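PDB 4IC4: oxysterol-binding protein homolog 3 from Saccharomyces cerevisiae, which carries lipids in a hydrophobic pocket and transfers them between membranes in phosphoinositide-coupled, non-vesicular transport, helping to maintain intracellular sterol distribution. Local coordinates for residues Thr29-Ile34 and Leu305-Glu310; Ile75-Glu80 and Lys300-Leu305. All blocks are in the same frame, centred on the assembly; numbering follows the deposited sequence.

The two contacts lie side by side, their centres about 11 Å apart, and both are made by helix 300-305 or the loop that follows it; Leu305 belongs to both. Along the chain contact 2 is nested within the loop closed by contact 1, and between residues 75-80 and 300-305 runs most of the strand structure of this OSBP-related domain. Contact 2 is buried near the middle of the chain, where helix 300-305 meets the end of helix 71-76, whereas contact 1 is only partly buried and brings in the N-terminal segment. Arg31 NE bonds to Ala303 O and Asn32 N to Asn304 OD1, so helix 300-305 links the N-terminal segment to the buried contact 2.

Contact 1. Residues Thr29-Ile34 and Leu305-Glu310; sequences TRRNDI and LNEITE
Glu307 and Arg31 bury the largest areas where two irregular segments meet, and Arg30 flanks them. The Glu307 chain is fully extended, CG anti to the backbone N (chi1 177°), which carries its carboxylate up to the backbone of 29-34. There OE1 accepts a hydrogen bond from Arg31 N at 3.0 Å, nearly straight at 164° and arriving from above the carboxylate plane. Arg31 runs the other way: its CG takes the crowded position between backbone N and carbonyl carbon (chi1 58°), and the extended chain then passes alongside Glu307, with CG 3.5 Å from Glu307 OE1. Glu307 CB lies over one face of the guanidinium, 3.6 Å from Arg31 NE and offset toward the rim. The opposite charges are near, Arg31 NE 4.6 Å from Glu307 OE1, but the oxygen is well out of the guanidinium plane, so any attraction is probably only electrostatic; Arg31 NE instead bonds to Ala303 O, and NH1 pairs with Glu331. Arg31 NH2 packs 3.7 Å from Asn306 CB and shares a water with Asn306 N. Arg30 brings its CB to 3.7 Å from Glu307 OE1, while its NH1 comes within 4.1 Å of Thr309 CG2, crossing it obliquely. Waters bridge the two segments: one donates to both Thr29 O and Glu307 OE2, and another accepts from Arg30 NH1 and can donate to Glu307 OE1, so both carboxylate oxygens are engaged. Such water-bridged packing, with a carboxylate accepting from a backbone N-H away from the phosphoinositide site, ties the N-terminal segment to the loop after helix 300-305 of the OSBP-related domain.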
# COMPACT_ATOMS: atom_id res chain seq x y z
N THR A 29 13.28 -11.08 15.03
CA THR A 29 14.10 -11.37 13.87
C THR A 29 13.16 -11.60 12.70
O THR A 29 12.24 -12.41 12.79
CB THR A 29 14.93 -12.65 14.08
OG1 THR A 29 15.76 -12.50 15.24
CG2 THR A 29 15.81 -12.93 12.87
N ARG A 30 13.37 -10.87 11.60
CA ARG A 30 12.52 -11.03 10.43
C ARG A 30 13.31 -11.69 9.30
O ARG A 30 14.54 -11.61 9.25
CB ARG A 30 11.97 -9.67 10.00
CG ARG A 30 11.07 -9.04 11.07
CD ARG A 30 10.54 -7.68 10.66
NE ARG A 30 9.81 -7.06 11.77
CZ ARG A 30 8.59 -7.42 12.16
NH1 ARG A 30 7.94 -8.40 11.53
NH2 ARG A 30 8.03 -6.82 13.20
N ARG A 31 12.60 -12.36 8.40
CA ARG A 31 13.26 -13.07 7.31
C ARG A 31 14.00 -12.18 6.31
O ARG A 31 15.04 -12.58 5.80
CB ARG A 31 12.25 -13.98 6.58
CG ARG A 31 11.04 -13.28 5.98
CD ARG A 31 10.01 -14.31 5.52
NE ARG A 31 8.93 -13.69 4.77
CZ ARG A 31 7.92 -14.35 4.22
NH1 ARG A 31 7.83 -15.66 4.34
NH2 ARG A 31 7.00 -13.69 3.52
N ASN A 32 13.46 -10.99 6.05
CA ASN A 32 14.10 -10.05 5.12
C ASN A 32 14.41 -10.70 3.78
O ASN A 32 15.36 -10.31 3.10
CB ASN A 32 15.40 -9.51 5.73
CG ASN A 32 15.17 -8.77 7.03
OD1 ASN A 32 14.36 -7.85 7.09
ND2 ASN A 32 15.90 -9.16 8.07
N ASP A 33 13.59 -11.68 3.40
CA ASP A 33 13.82 -12.39 2.16
C ASP A 33 12.62 -13.30 1.88
O ASP A 33 11.81 -13.57 2.77
CB ASP A 33 15.11 -13.22 2.29
CG ASP A 33 15.53 -13.88 0.99
OD1 ASP A 33 15.43 -13.24 -0.07
OD2 ASP A 33 15.98 -15.05 1.04
N ILE A 34 12.51 -13.74 0.63
CA ILE A 34 11.44 -14.64 0.22
C ILE A 34 11.99 -15.61 -0.82
O ILE A 34 13.03 -15.36 -1.43
CB ILE A 34 10.26 -13.91 -0.46
CG1 ILE A 34 10.77 -13.03 -1.60
CG2 ILE A 34 9.46 -13.14 0.57
CD1 ILE A 34 9.69 -12.62 -2.58
N LEU A 305 6.18 -8.65 5.03
CA LEU A 305 4.74 -8.49 5.19
C LEU A 305 3.98 -9.78 5.49
O LEU A 305 3.11 -9.81 6.37
CB LEU A 305 4.15 -7.84 3.94
CG LEU A 305 4.48 -6.37 3.67
CD1 LEU A 305 4.08 -6.03 2.24
CD2 LEU A 305 3.76 -5.48 4.67
N ASN A 306 4.30 -10.84 4.75
CA ASN A 306 3.58 -12.10 4.91
C ASN A 306 4.22 -13.09 5.87
O ASN A 306 3.84 -14.27 5.87
CB ASN A 306 3.40 -12.77 3.54
CG ASN A 306 2.17 -13.66 3.48
OD1 ASN A 306 2.19 -14.73 2.87
ND2 ASN A 306 1.09 -13.21 4.11
N GLU A 307 5.15 -12.64 6.69
CA GLU A 307 5.79 -13.54 7.65
C GLU A 307 5.06 -13.57 8.98
O GLU A 307 4.58 -12.54 9.48
CB GLU A 307 7.25 -13.14 7.90
CG GLU A 307 7.93 -14.02 8.95
CD GLU A 307 9.38 -13.66 9.22
OE1 GLU A 307 9.74 -12.47 9.12
OE2 GLU A 307 10.16 -14.58 9.54
N ILE A 308 4.96 -14.77 9.56
CA ILE A 308 4.34 -14.94 10.86
C ILE A 308 5.50 -15.07 11.84
O ILE A 308 6.29 -16.02 11.76
CB ILE A 308 3.48 -16.23 10.91
CG1 ILE A 308 2.27 -16.08 9.98
CG2 ILE A 308 3.01 -16.48 12.34
CD1 ILE A 308 1.42 -17.33 9.89
N THR A 309 5.63 -14.11 12.74
CA THR A 309 6.69 -14.13 13.74
C THR A 309 6.05 -14.33 15.11
O THR A 309 4.84 -14.54 15.21
CB THR A 309 7.48 -12.80 13.78
OG1 THR A 309 6.63 -11.76 14.28
CG2 THR A 309 7.99 -12.43 12.39
N GLU A 310 6.86 -14.26 16.16
CA GLU A 310 6.35 -14.42 17.52
C GLU A 310 5.32 -13.33 17.84
O GLU A 310 4.54 -13.45 18.78
CB GLU A 310 7.50 -14.35 18.52
CG GLU A 310 8.27 -13.05 18.46
CD GLU A 310 9.56 -13.09 19.26
OE1 GLU A 310 9.50 -13.20 20.50
OE2 GLU A 310 10.64 -13.02 18.63
O HOH W 1 12.49 -14.57 10.87
O HOH W 2 12.87 -12.94 16.97
O HOH W 3 8.45 -10.06 9.23
O HOH W 4 5.47 -10.34 10.94
O HOH W 5 5.88 -11.02 2.41

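Contact 2. Residues Ile75-Glu80 and Lys300-Leu305; sequences ISETFE and KFTANL
Phe301 projects from helix 300-305 with CG anti to its backbone N (chi1 -170°), and the backbone of Glu80 lies over one face of its ring. Glu80 CA sits 3.9 Å from the ring centroid and 8° off the normal, a CH-pi contact, while the extended Glu80 chain slides past in the opposite direction, its carboxylate almost parallel to the ring at 5°. At the ring edge, CE2 meets Ser76 O at 3.8 Å. Glu77 crosses Thr302 obliquely, and Thr302 OG1 donates to Glu77 OE1 at 2.7 Å from well above the carboxylate plane. Glu77 CG rests 3.7 Å from Leu305 CD1, the two side chains crossing at about a right angle. The buried carboxylate also forms a salt bridge through OE2 with Arg114, which would probably favour its ionised form. An alanine at Glu77 would lose the Thr302 bond and the Arg114 salt bridge, and would probably loosen the packing on Leu305. Leu130 and Phe128 of strand 127-132 also pack against Phe301 and Leu305. Helix 300-305 here packs on the 3-10 turn of residues 77-78 beside the barrel strands, the Glu77 side chain about 11 Å from that of Lys118, which binds phosphatidylinositol 4-phosphate.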
# COMPACT_ATOMS: atom_id res chain seq x y z
N ILE A 75 -0.78 -1.97 0.16
CA ILE A 75 -1.03 -0.62 0.63
C ILE A 75 -0.33 -0.33 1.96
O ILE A 75 0.01 0.82 2.26
CB ILE A 75 -2.54 -0.36 0.71
CG1 ILE A 75 -3.14 -0.47 -0.70
CG2 ILE A 75 -2.81 1.03 1.30
CD1 ILE A 75 -4.64 -0.30 -0.75
N SER A 76 -0.09 -1.37 2.76
CA SER A 76 0.62 -1.20 4.02
C SER A 76 2.05 -0.74 3.79
O SER A 76 2.69 -0.22 4.71
CB SER A 76 0.64 -2.50 4.82
OG SER A 76 -0.67 -2.84 5.26
N GLU A 77 2.56 -0.93 2.58
CA GLU A 77 3.92 -0.50 2.26
C GLU A 77 3.99 1.02 2.24
O GLU A 77 5.08 1.60 2.20
CB GLU A 77 4.37 -1.09 0.92
CG GLU A 77 4.52 -2.61 0.97
CD GLU A 77 4.99 -3.21 -0.34
OE1 GLU A 77 6.17 -3.01 -0.71
OE2 GLU A 77 4.18 -3.89 -0.99
N THR A 78 2.82 1.65 2.27
CA THR A 78 2.75 3.11 2.33
C THR A 78 3.48 3.55 3.60
O THR A 78 3.96 4.68 3.69
CB THR A 78 1.27 3.58 2.41
OG1 THR A 78 0.63 3.35 1.15
CG2 THR A 78 1.19 5.07 2.76
N PHE A 79 3.58 2.64 4.57
CA PHE A 79 4.22 2.94 5.85
C PHE A 79 5.65 2.42 6.04
O PHE A 79 6.18 2.43 7.15
CB PHE A 79 3.32 2.44 6.98
CG PHE A 79 2.02 3.18 7.07
CD1 PHE A 79 1.95 4.41 7.73
CD2 PHE A 79 0.88 2.69 6.44
CE1 PHE A 79 0.76 5.14 7.75
CE2 PHE A 79 -0.31 3.42 6.46
CZ PHE A 79 -0.37 4.64 7.11
N GLU A 80 6.28 1.99 4.95
CA GLU A 80 7.65 1.50 5.03
C GLU A 80 8.57 2.53 5.67
O GLU A 80 9.47 2.18 6.43
CB GLU A 80 8.19 1.15 3.63
CG GLU A 80 9.64 0.67 3.64
CD GLU A 80 10.20 0.41 2.25
OE1 GLU A 80 9.46 0.52 1.25
OE2 GLU A 80 11.41 0.08 2.17
N LYS A 300 12.92 -5.34 1.39
CA LYS A 300 12.97 -6.20 2.56
C LYS A 300 11.65 -6.06 3.31
O LYS A 300 11.14 -7.04 3.85
CB LYS A 300 14.15 -5.82 3.46
CG LYS A 300 15.48 -6.28 2.90
CD LYS A 300 16.63 -5.93 3.82
CE LYS A 300 17.95 -6.44 3.25
NZ LYS A 300 19.10 -6.09 4.13
N PHE A 301 11.10 -4.85 3.32
CA PHE A 301 9.83 -4.61 4.01
C PHE A 301 8.73 -5.44 3.36
O PHE A 301 7.91 -6.06 4.05
CB PHE A 301 9.48 -3.11 3.94
CG PHE A 301 8.32 -2.71 4.83
CD1 PHE A 301 8.50 -2.53 6.20
CD2 PHE A 301 7.06 -2.50 4.29
CE1 PHE A 301 7.45 -2.13 7.02
CE2 PHE A 301 5.99 -2.10 5.11
CZ PHE A 301 6.19 -1.92 6.47
N THR A 302 8.70 -5.48 2.03
CA THR A 302 7.69 -6.26 1.33
C THR A 302 7.81 -7.74 1.70
O THR A 302 6.81 -8.41 1.97
CB THR A 302 7.85 -6.18 -0.21
OG1 THR A 302 8.14 -4.83 -0.59
CG2 THR A 302 6.56 -6.64 -0.89
N ALA A 303 9.04 -8.23 1.70
CA ALA A 303 9.31 -9.63 2.02
C ALA A 303 8.89 -10.01 3.43
O ALA A 303 8.63 -11.18 3.72
CB ALA A 303 10.79 -9.92 1.82
N ASN A 304 8.81 -9.02 4.32
CA ASN A 304 8.43 -9.26 5.70
C ASN A 304 6.94 -9.18 5.98
O ASN A 304 6.49 -9.60 7.04
CB ASN A 304 9.18 -8.29 6.62
CG ASN A 304 10.65 -8.62 6.72
OD1 ASN A 304 11.04 -9.79 6.61
ND2 ASN A 304 11.49 -7.62 6.96
N LEU A 305 6.18 -8.65 5.03
CA LEU A 305 4.74 -8.49 5.19
C LEU A 305 3.98 -9.78 5.49
O LEU A 305 3.11 -9.81 6.37
CB LEU A 305 4.15 -7.84 3.94
CG LEU A 305 4.48 -6.37 3.67
CD1 LEU A 305 4.08 -6.03 2.24
CD2 LEU A 305 3.76 -5.48 4.67
O HOH W 6 12.70 -2.39 2.96